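PDB 2IY9: SUBA from Escherichia coli, which cleaves the host endoplasmic reticulum chaperone BiP as the subtilase-like serine protease subunit of an AB5 toxin, inducing ER stress and eventual cell death. Local coordinates for residues Pro230-Gly235 and Val312-Glu317. Numbering follows the deposited sequence.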
ATOM      1  N   PRO A 230      13.227 -13.896   6.774  1.00 28.33           N
ATOM      2  CA  PRO A 230      13.305 -12.883   5.722  1.00 27.50           C
ATOM      3  C   PRO A 230      14.419 -11.890   5.949  1.00 27.39           C
ATOM      4  O   PRO A 230      14.832 -11.655   7.093  1.00 27.04           O
ATOM      5  CB  PRO A 230      11.948 -12.159   5.817  1.00 27.41           C
ATOM      6  CG  PRO A 230      11.073 -13.069   6.583  1.00 27.92           C
ATOM      7  CD  PRO A 230      11.985 -13.767   7.550  1.00 27.88           C
ATOM      8  N   VAL A 231      14.914 -11.347   4.846  1.00 27.53           N
ATOM      9  CA  VAL A 231      15.814 -10.211   4.846  1.00 27.58           C
ATOM     10  C   VAL A 231      15.204  -9.166   3.910  1.00 27.53           C
ATOM     11  O   VAL A 231      14.409  -9.511   3.020  1.00 26.52           O
ATOM     12  CB  VAL A 231      17.223 -10.598   4.354  1.00 28.00           C
ATOM     13  CG1 VAL A 231      17.915 -11.519   5.359  1.00 29.46           C
ATOM     14  CG2 VAL A 231      17.152 -11.255   2.986  1.00 28.37           C
ATOM     15  N   LEU A 232      15.557  -7.901   4.117  1.00 27.02           N
ATOM     16  CA  LEU A 232      15.098  -6.839   3.218  1.00 27.91           C
ATOM     17  C   LEU A 232      15.728  -7.000   1.844  1.00 27.53           C
ATOM     18  O   LEU A 232      16.898  -7.381   1.740  1.00 27.58           O
ATOM     19  CB  LEU A 232      15.380  -5.442   3.788  1.00 27.97           C
ATOM     20  CG  LEU A 232      14.165  -4.752   4.439  1.00 28.82           C
ATOM     21  CD1 LEU A 232      13.728  -5.417   5.743  1.00 30.23           C
ATOM     22  CD2 LEU A 232      14.408  -3.255   4.662  1.00 28.91           C
ATOM     23  N   HIS A 233      14.936  -6.748   0.800  1.00 27.15           N
ATOM     24  CA  HIS A 233      15.433  -6.688  -0.567  1.00 27.64           C
ATOM     25  C   HIS A 233      16.479  -5.589  -0.666  1.00 28.27           C
ATOM     26  O   HIS A 233      16.249  -4.458  -0.241  1.00 28.13           O
ATOM     27  CB  HIS A 233      14.280  -6.465  -1.565  1.00 27.19           C
ATOM     28  CG  HIS A 233      14.732  -6.141  -2.958  1.00 26.30           C
ATOM     29  ND1 HIS A 233      15.356  -7.061  -3.776  1.00 26.03           N
ATOM     30  CD2 HIS A 233      14.644  -4.997  -3.678  1.00 25.50           C
ATOM     31  CE1 HIS A 233      15.646  -6.492  -4.934  1.00 24.89           C
ATOM     32  NE2 HIS A 233      15.230  -5.237  -4.901  1.00 24.50           N
ATOM     33  N   GLY A 234      17.642  -5.938  -1.209  1.00 29.24           N
ATOM     34  CA  GLY A 234      18.777  -5.020  -1.255  1.00 29.61           C
ATOM     35  C   GLY A 234      19.027  -4.522  -2.663  1.00 30.53           C
ATOM     36  O   GLY A 234      18.382  -4.976  -3.608  1.00 30.42           O
ATOM     37  N   GLY A 235      19.965  -3.586  -2.797  1.00 31.13           N
ATOM     38  CA  GLY A 235      20.302  -2.994  -4.095  1.00 31.59           C
ATOM     39  C   GLY A 235      20.264  -1.481  -4.082  1.00 32.04           C
ATOM     40  O   GLY A 235      19.494  -0.873  -3.328  1.00 32.07           O
ATOM     41  N   VAL A 312      15.140  -5.797  13.561  1.00 28.08           N
ATOM     42  CA  VAL A 312      14.792  -4.640  14.393  1.00 28.16           C
ATOM     43  C   VAL A 312      15.476  -3.328  13.943  1.00 27.89           C
ATOM     44  O   VAL A 312      14.854  -2.271  13.990  1.00 27.92           O
ATOM     45  CB  VAL A 312      14.981  -4.941  15.903  1.00 28.00           C
ATOM     46  CG1 VAL A 312      14.707  -3.696  16.757  1.00 29.29           C
ATOM     47  CG2 VAL A 312      14.040  -6.086  16.322  1.00 28.76           C
ATOM     48  N   ASP A 313      16.724  -3.387  13.473  1.00 27.58           N
ATOM     49  CA  ASP A 313      17.378  -2.161  12.971  1.00 27.60           C
ATOM     50  C   ASP A 313      16.719  -1.591  11.712  1.00 27.28           C
ATOM     51  O   ASP A 313      16.816  -0.397  11.458  1.00 26.81           O
ATOM     52  CB  ASP A 313      18.877  -2.348  12.695  1.00 27.64           C
ATOM     53  CG  ASP A 313      19.562  -1.036  12.305  1.00 29.18           C
ATOM     54  OD1 ASP A 313      19.604  -0.115  13.149  1.00 30.14           O
ATOM     55  OD2 ASP A 313      20.024  -0.908  11.150  1.00 31.49           O
ATOM     56  N   LYS A 314      16.057  -2.460  10.942  1.00 26.97           N
ATOM     57  CA  LYS A 314      15.525  -2.131   9.623  1.00 27.32           C
ATOM     58  C   LYS A 314      14.032  -1.773   9.676  1.00 26.35           C
ATOM     59  O   LYS A 314      13.553  -0.975   8.869  1.00 25.69           O
ATOM     60  CB  LYS A 314      15.745  -3.311   8.655  1.00 27.32           C
ATOM     61  CG  LYS A 314      17.232  -3.722   8.451  1.00 28.77           C
ATOM     62  CD  LYS A 314      17.462  -4.549   7.170  1.00 29.67           C
ATOM     63  CE  LYS A 314      17.331  -6.067   7.426  1.00 32.62           C
ATOM     64  NZ  LYS A 314      17.604  -7.002   6.248  1.00 28.22           N
ATOM     65  N   VAL A 315      13.316  -2.355  10.642  1.00 26.04           N
ATOM     66  CA  VAL A 315      11.858  -2.251  10.734  1.00 26.11           C
ATOM     67  C   VAL A 315      11.474  -2.176  12.208  1.00 26.25           C
ATOM     68  O   VAL A 315      11.995  -2.941  13.031  1.00 25.76           O
ATOM     69  CB  VAL A 315      11.165  -3.515  10.128  1.00 26.09           C
ATOM     70  CG1 VAL A 315       9.634  -3.436  10.273  1.00 26.55           C
ATOM     71  CG2 VAL A 315      11.555  -3.727   8.671  1.00 26.38           C
ATOM     72  N   THR A 316      10.552  -1.272  12.542  1.00 26.28           N
ATOM     73  CA  THR A 316      10.041  -1.198  13.908  1.00 26.67           C
ATOM     74  C   THR A 316       9.592  -2.577  14.358  1.00 26.23           C
ATOM     75  O   THR A 316       8.772  -3.238  13.702  1.00 26.15           O
ATOM     76  CB  THR A 316       8.907  -0.161  14.058  1.00 26.85           C
ATOM     77  OG1 THR A 316       9.437   1.131  13.761  1.00 26.83           O
ATOM     78  CG2 THR A 316       8.341  -0.150  15.500  1.00 27.81           C
ATOM     79  N   GLU A 317      10.188  -3.010  15.461  1.00 26.43           N
ATOM     80  CA  GLU A 317       9.945  -4.308  16.085  1.00 26.66           C
ATOM     81  C   GLU A 317      10.168  -5.518  15.177  1.00 25.76           C
ATOM     82  O   GLU A 317       9.706  -6.609  15.483  1.00 25.34           O
ATOM     83  CB  GLU A 317       8.553  -4.365  16.724  1.00 27.38           C
ATOM     84  CG  GLU A 317       8.235  -3.158  17.557  1.00 30.44           C
ATOM     85  CD  GLU A 317       7.793  -3.523  18.923  1.00 35.76           C
ATOM     86  OE1 GLU A 317       8.689  -3.737  19.771  1.00 38.13           O
ATOM     87  OE2 GLU A 317       6.561  -3.587  19.149  1.00 37.10           O
TER
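Leu232 and Lys314 are the residues whose CA atoms come nearest, 8.0 Å apart, where two loops pass. Residues 230-235 run extended without forming a strand of a sheet, whereas 312-314 take helical backbone angles and the chain opens out again at Val315. No hydrogen bond joins the two; the gap is bridged by side chains reaching across, chiefly the long arm of Lys314, a case of a lysine packing through its methylenes as an apolar side chain does. The side chains of Leu232 and Lys314 lie alongside one another, each running toward the other's backbone: Lys314 CE lies 4.0 Å from Leu232 CD1, and Lys314 CD passes 4.1 Å from Leu232 CB. A bend in the lysine chain at chi3 (-91°) helps bring its end to the Leu232 backbone, where Lys314 NZ comes within 3.1 Å of Leu232 N. Both atoms are donors, so this closeness is no bond. In the subtilase fold the contact lies beside the edge of the parallel sheet, where the loop between its last two strands, 215-221 and 249-252, meets the long loop joining the short antiparallel strands 306-307 and 319-320, away from the catalytic triad. Val315, the next residue, adds a second apolar contact: its CG2 lies 4.0 Å from Leu232 CD1. Leu232 also packs on Ala219 and Leu221 of strand 215-221 and on Phe242, while Asp313 forms a salt bridge with Arg189.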